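Local coordinates for glucosamine--fructose-6-phosphate aminotransferase [isomerizing] (Francisella tularensis subsp. tularensis, PDB 3TBF), which probably converts fructose 6-phosphate to glucosamine 6-phosphate in its isomerase domain, using ammonia released from glutamine by the separate amidotransferase domain of the full-length enzyme, at residues K78-V82 / N186-D190; Y196-L200 / H332-A336; L249-I255 / V351-T357. All coordinates share one frame. Residues are numbered along the deposited sequence.

Interaction 1: residues K78-V82 / N186-D190; sequences KYAKV and NSLTD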
# COMPACT_ATOMS: atom_id res chain seq x y z
N LYS A 78 2.77 6.37 17.57
CA LYS A 78 2.90 7.69 18.12
C LYS A 78 2.57 7.77 19.60
O LYS A 78 3.30 8.41 20.34
CB LYS A 78 1.97 8.66 17.37
CG LYS A 78 1.91 10.06 17.96
CD LYS A 78 1.25 11.08 16.99
CE LYS A 78 1.18 12.44 17.65
NZ LYS A 78 0.54 13.46 16.78
N TYR A 79 1.45 7.16 20.03
CA TYR A 79 0.96 7.25 21.39
C TYR A 79 1.38 6.11 22.29
O TYR A 79 1.79 6.36 23.39
CB TYR A 79 -0.57 7.36 21.40
CG TYR A 79 -1.07 8.65 20.85
CD1 TYR A 79 -1.07 9.82 21.62
CD2 TYR A 79 -1.51 8.75 19.56
CE1 TYR A 79 -1.53 11.05 21.10
CE2 TYR A 79 -1.96 9.96 19.03
CZ TYR A 79 -1.97 11.10 19.80
OH TYR A 79 -2.44 12.26 19.26
N ALA A 80 1.24 4.88 21.86
CA ALA A 80 1.73 3.73 22.65
C ALA A 80 3.22 3.46 22.51
O ALA A 80 3.78 2.70 23.29
CB ALA A 80 0.98 2.50 22.32
N LYS A 81 3.84 4.00 21.47
CA LYS A 81 5.23 3.75 21.16
C LYS A 81 5.61 2.29 21.03
O LYS A 81 6.72 1.89 21.39
CB LYS A 81 6.12 4.42 22.18
CG LYS A 81 5.68 5.82 22.47
CD LYS A 81 6.75 6.83 22.29
CE LYS A 81 6.11 8.17 21.91
NZ LYS A 81 6.41 8.66 20.48
N VAL A 82 4.72 1.48 20.49
CA VAL A 82 5.04 0.12 20.16
C VAL A 82 5.14 0.02 18.65
O VAL A 82 4.32 0.55 17.94
CB VAL A 82 3.99 -0.82 20.71
CG1 VAL A 82 4.35 -2.28 20.45
CG2 VAL A 82 3.88 -0.56 22.20
N ASN A 186 3.50 2.61 30.12
CA ASN A 186 3.93 3.93 30.59
C ASN A 186 4.33 4.89 29.49
O ASN A 186 5.08 5.79 29.73
CB ASN A 186 5.07 3.76 31.60
CG ASN A 186 4.65 2.88 32.79
OD1 ASN A 186 5.22 1.81 33.04
ND2 ASN A 186 3.59 3.32 33.49
N SER A 187 3.77 4.71 28.30
CA SER A 187 4.10 5.59 27.17
C SER A 187 3.41 6.95 27.33
O SER A 187 3.84 7.92 26.69
CB SER A 187 3.67 4.95 25.85
OG SER A 187 3.96 3.55 25.84
N LEU A 188 2.36 7.01 28.15
CA LEU A 188 1.61 8.25 28.39
C LEU A 188 1.32 8.50 29.88
O LEU A 188 1.17 7.56 30.67
CB LEU A 188 0.26 8.22 27.64
CG LEU A 188 0.29 8.24 26.10
CD1 LEU A 188 -1.15 8.13 25.53
CD2 LEU A 188 1.02 9.44 25.55
N THR A 189 1.24 9.78 30.28
CA THR A 189 0.88 10.09 31.68
C THR A 189 -0.61 9.88 31.91
O THR A 189 -1.39 9.91 30.98
CB THR A 189 1.18 11.55 32.07
OG1 THR A 189 0.22 12.42 31.46
CG2 THR A 189 2.57 11.93 31.69
N ASP A 190 -1.02 9.70 33.16
CA ASP A 190 -2.41 9.39 33.44
C ASP A 190 -3.27 10.57 32.95
O ASP A 190 -4.38 10.41 32.50
CB ASP A 190 -2.59 9.07 34.93
CG ASP A 190 -2.02 7.67 35.35
OD1 ASP A 190 -1.69 6.82 34.48
OD2 ASP A 190 -1.88 7.42 36.57
O HOH W 1 3.87 8.91 23.86

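Interaction 2: residues Y196-L200 / H332-A336; sequences YTEEL and HDFSA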
# COMPACT_ATOMS: atom_id res chain seq x y z
N TYR A 196 -7.06 12.14 26.14
CA TYR A 196 -7.40 11.40 24.94
C TYR A 196 -8.65 10.52 25.10
O TYR A 196 -9.41 10.36 24.16
CB TYR A 196 -6.20 10.58 24.47
CG TYR A 196 -4.99 11.44 24.25
CD1 TYR A 196 -5.07 12.58 23.46
CD2 TYR A 196 -3.78 11.13 24.83
CE1 TYR A 196 -3.99 13.37 23.25
CE2 TYR A 196 -2.68 11.95 24.63
CZ TYR A 196 -2.80 13.05 23.84
OH TYR A 196 -1.74 13.89 23.62
N THR A 197 -8.90 10.01 26.31
CA THR A 197 -10.14 9.33 26.57
C THR A 197 -11.33 10.29 26.36
O THR A 197 -12.33 9.90 25.76
CB THR A 197 -10.20 8.74 27.98
OG1 THR A 197 -9.08 7.88 28.19
CG2 THR A 197 -11.43 7.87 28.14
N GLU A 198 -11.21 11.54 26.82
CA GLU A 198 -12.27 12.53 26.62
C GLU A 198 -12.46 12.84 25.16
O GLU A 198 -13.56 13.06 24.71
CB GLU A 198 -12.05 13.86 27.39
CG GLU A 198 -12.22 13.69 28.93
CD GLU A 198 -13.66 13.18 29.40
OE1 GLU A 198 -14.66 13.94 29.22
OE2 GLU A 198 -13.79 12.04 29.98
N GLU A 199 -11.37 12.86 24.40
CA GLU A 199 -11.50 13.06 22.99
C GLU A 199 -12.29 11.92 22.31
O GLU A 199 -13.06 12.17 21.40
CB GLU A 199 -10.09 13.22 22.38
CG GLU A 199 -10.07 13.14 20.87
CD GLU A 199 -8.68 13.47 20.24
OE1 GLU A 199 -7.64 13.65 20.96
OE2 GLU A 199 -8.66 13.51 18.98
N LEU A 200 -12.09 10.68 22.73
CA LEU A 200 -12.86 9.56 22.18
C LEU A 200 -14.33 9.76 22.55
O LEU A 200 -15.19 9.59 21.71
CB LEU A 200 -12.37 8.20 22.70
CG LEU A 200 -10.96 7.75 22.28
CD1 LEU A 200 -10.62 6.28 22.72
CD2 LEU A 200 -10.68 7.94 20.75
N HIS A 332 -9.26 16.09 16.94
CA HIS A 332 -7.82 15.87 16.85
C HIS A 332 -7.44 14.47 16.31
O HIS A 332 -8.15 13.91 15.48
CB HIS A 332 -7.18 16.22 18.20
CG HIS A 332 -7.47 17.63 18.65
ND1 HIS A 332 -7.18 18.73 17.87
CD2 HIS A 332 -8.04 18.10 19.79
CE1 HIS A 332 -7.56 19.82 18.52
NE2 HIS A 332 -8.08 19.46 19.68
N ASP A 333 -6.34 13.90 16.77
CA ASP A 333 -5.82 12.69 16.12
C ASP A 333 -6.72 11.51 16.23
O ASP A 333 -6.72 10.63 15.38
CB ASP A 333 -4.47 12.28 16.71
CG ASP A 333 -3.30 13.11 16.18
OD1 ASP A 333 -3.50 14.00 15.28
OD2 ASP A 333 -2.16 12.80 16.67
N PHE A 334 -7.44 11.44 17.33
CA PHE A 334 -8.22 10.24 17.55
C PHE A 334 -9.59 10.39 16.90
O PHE A 334 -10.09 9.45 16.25
CB PHE A 334 -8.30 9.88 19.02
CG PHE A 334 -7.05 9.28 19.56
CD1 PHE A 334 -6.68 8.02 19.20
CD2 PHE A 334 -6.27 9.94 20.46
CE1 PHE A 334 -5.52 7.42 19.73
CE2 PHE A 334 -5.16 9.35 21.00
CZ PHE A 334 -4.78 8.07 20.62
N SER A 335 -10.18 11.58 17.02
CA SER A 335 -11.51 11.77 16.51
C SER A 335 -11.56 12.02 15.03
O SER A 335 -12.45 11.53 14.36
CB SER A 335 -12.24 12.91 17.29
OG SER A 335 -11.61 14.18 17.16
N ALA A 336 -10.60 12.76 14.50
CA ALA A 336 -10.74 13.27 13.14
C ALA A 336 -10.77 12.19 12.11
O ALA A 336 -11.55 12.26 11.17
CB ALA A 336 -9.68 14.36 12.81
O HOH W 2 -5.21 13.76 19.36

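Interaction 3: residues L249-I255 / V351-T357; sequences LKEISYI and VAIIKGT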
# COMPACT_ATOMS: atom_id res chain seq x y z
N LEU A 249 -16.50 4.33 -2.74
CA LEU A 249 -17.01 4.85 -4.00
C LEU A 249 -16.94 3.81 -5.08
O LEU A 249 -17.89 3.62 -5.82
CB LEU A 249 -16.23 6.09 -4.43
CG LEU A 249 -16.83 6.84 -5.62
CD1 LEU A 249 -18.18 7.23 -5.26
CD2 LEU A 249 -15.96 8.06 -5.99
N LYS A 250 -15.82 3.12 -5.14
CA LYS A 250 -15.58 2.09 -6.13
C LYS A 250 -16.57 0.94 -5.95
O LYS A 250 -17.23 0.50 -6.90
CB LYS A 250 -14.12 1.64 -5.94
CG LYS A 250 -13.57 0.60 -6.83
CD LYS A 250 -12.04 0.50 -6.74
CE LYS A 250 -11.48 0.66 -5.30
NZ LYS A 250 -10.02 0.36 -5.20
N GLU A 251 -16.70 0.50 -4.71
CA GLU A 251 -17.46 -0.69 -4.32
C GLU A 251 -18.93 -0.58 -4.63
O GLU A 251 -19.54 -1.59 -4.91
CB GLU A 251 -17.32 -0.91 -2.79
CG GLU A 251 -17.46 -2.34 -2.24
CD GLU A 251 -16.96 -2.47 -0.74
OE1 GLU A 251 -16.77 -1.44 -0.04
OE2 GLU A 251 -16.75 -3.61 -0.26
N ILE A 252 -19.51 0.62 -4.54
CA ILE A 252 -20.94 0.77 -4.78
C ILE A 252 -21.38 1.68 -5.93
O ILE A 252 -22.52 1.55 -6.38
CB ILE A 252 -21.71 1.16 -3.51
CG1 ILE A 252 -21.53 2.65 -3.18
CG2 ILE A 252 -21.29 0.26 -2.34
CD1 ILE A 252 -22.10 3.02 -1.77
N SER A 253 -20.53 2.59 -6.38
CA SER A 253 -20.83 3.36 -7.61
C SER A 253 -20.13 2.82 -8.84
O SER A 253 -20.46 3.20 -9.95
CB SER A 253 -20.46 4.83 -7.45
OG SER A 253 -19.11 5.10 -7.67
N TYR A 254 -19.16 1.95 -8.63
CA TYR A 254 -18.34 1.41 -9.70
C TYR A 254 -17.51 2.43 -10.44
O TYR A 254 -16.93 2.08 -11.40
CB TYR A 254 -19.16 0.61 -10.72
CG TYR A 254 -20.08 -0.40 -10.10
CD1 TYR A 254 -19.71 -1.09 -8.94
CD2 TYR A 254 -21.32 -0.68 -10.66
CE1 TYR A 254 -20.56 -2.00 -8.36
CE2 TYR A 254 -22.17 -1.61 -10.10
CZ TYR A 254 -21.78 -2.27 -8.93
OH TYR A 254 -22.60 -3.21 -8.34
N ILE A 255 -17.42 3.66 -9.97
CA ILE A 255 -16.41 4.59 -10.42
C ILE A 255 -15.01 4.08 -10.08
O ILE A 255 -14.78 3.54 -9.00
CB ILE A 255 -16.57 5.95 -9.78
CG1 ILE A 255 -17.86 6.60 -10.26
CG2 ILE A 255 -15.46 6.84 -10.17
CD1 ILE A 255 -18.18 7.95 -9.56
N VAL A 351 -23.66 9.05 -4.64
CA VAL A 351 -23.20 8.89 -5.99
C VAL A 351 -23.73 7.56 -6.50
O VAL A 351 -24.08 7.45 -7.68
CB VAL A 351 -21.70 8.98 -6.05
CG1 VAL A 351 -21.14 8.50 -7.40
CG2 VAL A 351 -21.33 10.40 -5.72
N ALA A 352 -23.88 6.60 -5.60
CA ALA A 352 -24.47 5.31 -5.96
C ALA A 352 -25.90 5.48 -6.39
O ALA A 352 -26.32 4.88 -7.39
CB ALA A 352 -24.40 4.33 -4.80
N ILE A 353 -26.65 6.30 -5.68
CA ILE A 353 -28.03 6.55 -6.08
C ILE A 353 -28.10 7.24 -7.46
O ILE A 353 -28.82 6.78 -8.35
CB ILE A 353 -28.78 7.39 -5.08
CG1 ILE A 353 -28.82 6.68 -3.73
CG2 ILE A 353 -30.22 7.67 -5.57
CD1 ILE A 353 -29.48 5.38 -3.75
N ILE A 354 -27.33 8.30 -7.64
CA ILE A 354 -27.17 8.93 -8.96
C ILE A 354 -26.86 7.94 -10.08
O ILE A 354 -27.43 8.01 -11.13
CB ILE A 354 -26.04 9.97 -8.96
CG1 ILE A 354 -26.43 11.21 -8.13
CG2 ILE A 354 -25.71 10.38 -10.37
CD1 ILE A 354 -27.37 12.14 -8.81
N LYS A 355 -25.96 7.00 -9.85
CA LYS A 355 -25.63 6.00 -10.87
C LYS A 355 -26.67 4.88 -10.92
O LYS A 355 -26.62 4.06 -11.82
CB LYS A 355 -24.26 5.37 -10.60
CG LYS A 355 -23.05 6.35 -10.64
CD LYS A 355 -22.35 6.29 -11.97
CE LYS A 355 -21.17 7.23 -12.05
NZ LYS A 355 -20.66 7.37 -13.45
N GLY A 356 -27.59 4.82 -9.96
CA GLY A 356 -28.62 3.78 -9.97
C GLY A 356 -28.12 2.41 -9.55
O GLY A 356 -28.73 1.39 -9.88
N THR A 357 -27.00 2.37 -8.84
CA THR A 357 -26.41 1.10 -8.40
C THR A 357 -26.95 0.73 -7.04
O THR A 357 -27.66 1.50 -6.41
CB THR A 357 -24.85 1.09 -8.42
OG1 THR A 357 -24.32 2.33 -7.94
CG2 THR A 357 -24.33 0.81 -9.85

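Interaction 1: residues K78-V82 / N186-D190
In the first SIS domain, the C-terminal end of helix 63-80 is met by the turn that joins helix 165-184 to helix 190-201, so this is a helix-end-to-loop contact in an alpha/beta fold. The turn opens with a Schellman motif: Asn186, at positive phi, is its C-prime residue, a conformation asparagine tolerates better than most residues, and Asn186 N and Ser187 N bond back to Lys183 O and Ala182 O. Ser187 follows, its CA-to-CB bond pointing toward the other segment and its CA 5.4 Å from the CA of Ala80, the nearest approach of the two backbones. A serine suits this place because its short side chain can supply a hydroxyl at close range: Ser187 OG donates to Ala80 O at 2.7 Å, satisfying a carbonyl in the last helical turn, while Ser187 CB lies 3.4 Å from Tyr79 O and 4.0 Å from Lys81 CG. Leu188 then brings apolar bulk, its CD1 reaching Tyr79 CB at 4.2 Å; it also touches Ala182, Ile193 and Tyr196, filling the space among three helices. Beyond it, Thr189 is the N-cap of helix 190-201, and Asp190 begins that helix, where an acidic residue suits the positive end of the helix dipole. On the facing segment, Lys81 has left the helix with positive phi, and Tyr79 sends its hydroxyl away to Asp333. Finally, one water donates to both backbones, to Ser187 O at 3.0 Å and, weakly, to Tyr79 O at 3.3 Å.

Interaction 2: residues Y196-L200 / H332-A336
Glu199, on helix 190-201, turns its carboxylate onto the backbone at the start of helix 335-355, where amide groups lack acceptors from a preceding helical turn. Its extended side chain (chi1 and chi2 both t) carries OE2 to Phe334 N at 2.9 Å and Ser335 N at 3.1 Å, and both amides donate to it. The other oxygen, Glu199 OE1, accepts from a water at 2.9 Å; this water in turn accepts from Asp333 N at 2.8 Å, so the third amide is satisfied indirectly. Within the turn, Ala336 N bonds to His332 O at 2.9 Å, and Ser335 OG accepts weakly from His332 N at 3.0 Å, while its stronger partner is Ala330 O. Asp333 spends its carboxylate on Tyr79 and Lys78 of the first SIS domain.

The buried carboxylate is bordered by apolar groups. Phe334 points into the contact and rests against two residues one helical turn apart: its CB meets Leu200 CD2 at 3.5 Å and its ring atom CE2 meets Tyr196 CB at 3.8 Å; the ring plane is oblique to that of Tyr196, at 58°. Leu200 continues onto Ala175 and Ile176 of helix 165-184. The arrangement is typical of a helix N-terminus held by an acidic side chain from a distant part of the chain, here joining helix 190-201, which packs on helix 165-184, to the second SIS domain.

Interaction 3: residues L249-I255 / V351-T357
This is a largely apolar packing of two helix ends in the second SIS domain, with helix 238-253 beside helix 335-355 and both running in roughly the same direction: the short axes come within 9.3 Å and cross at -31°. Small residues allow the approach, since the CA atoms of Ser253 and Ala352 are 4.4 Å apart. Val351 CG1 fits among Leu249 CD1 (3.9 Å), Ser253 CB (3.7 Å) and Ile255 CD1 (3.7 Å), while Ala352 CB meets Ile252 CG1 at 3.7 Å. The aliphatic part of Lys355 covers Ile255, CE to CG1 at 3.8 Å, as its amine goes on to Lys227 O and Ser225 O. Ser253 OG, facing its own helix, donates to Leu249 O and accepts from Ile255 N in an ST turn. After Gly356 closes a Schellman motif, Thr357 turns back and its OG1 donates to Ile252 O at 2.5 Å. Leu249 and Ile255 also touch strand 229-234, placing the pair in a helical layer beside the parallel sheet, as in the alpha/beta sandwich of SIS domains.

Overall arrangement
Interactions 1 and 2 are neighbours, with centres 15 Å apart, and form a continuous patch: Tyr79 OH approaches Asp333 OD2 at 2.7 Å in a probable hydrogen bond, Lys78 NZ makes a salt bridge to the same Asp333 OD2 at 2.8 Å, and the Tyr79 ring packs on Phe334 and Tyr196. Helix 190-201 links them, beginning in interaction 1 and running on through interaction 2. Helix 335-355 then carries the connection to interaction 3 at its other end, 31 Å from interaction 2 between centres and 41 Å from interaction 1, on the opposite side of the chain's centre. Interactions 1 and 3 each also touch the second subunit.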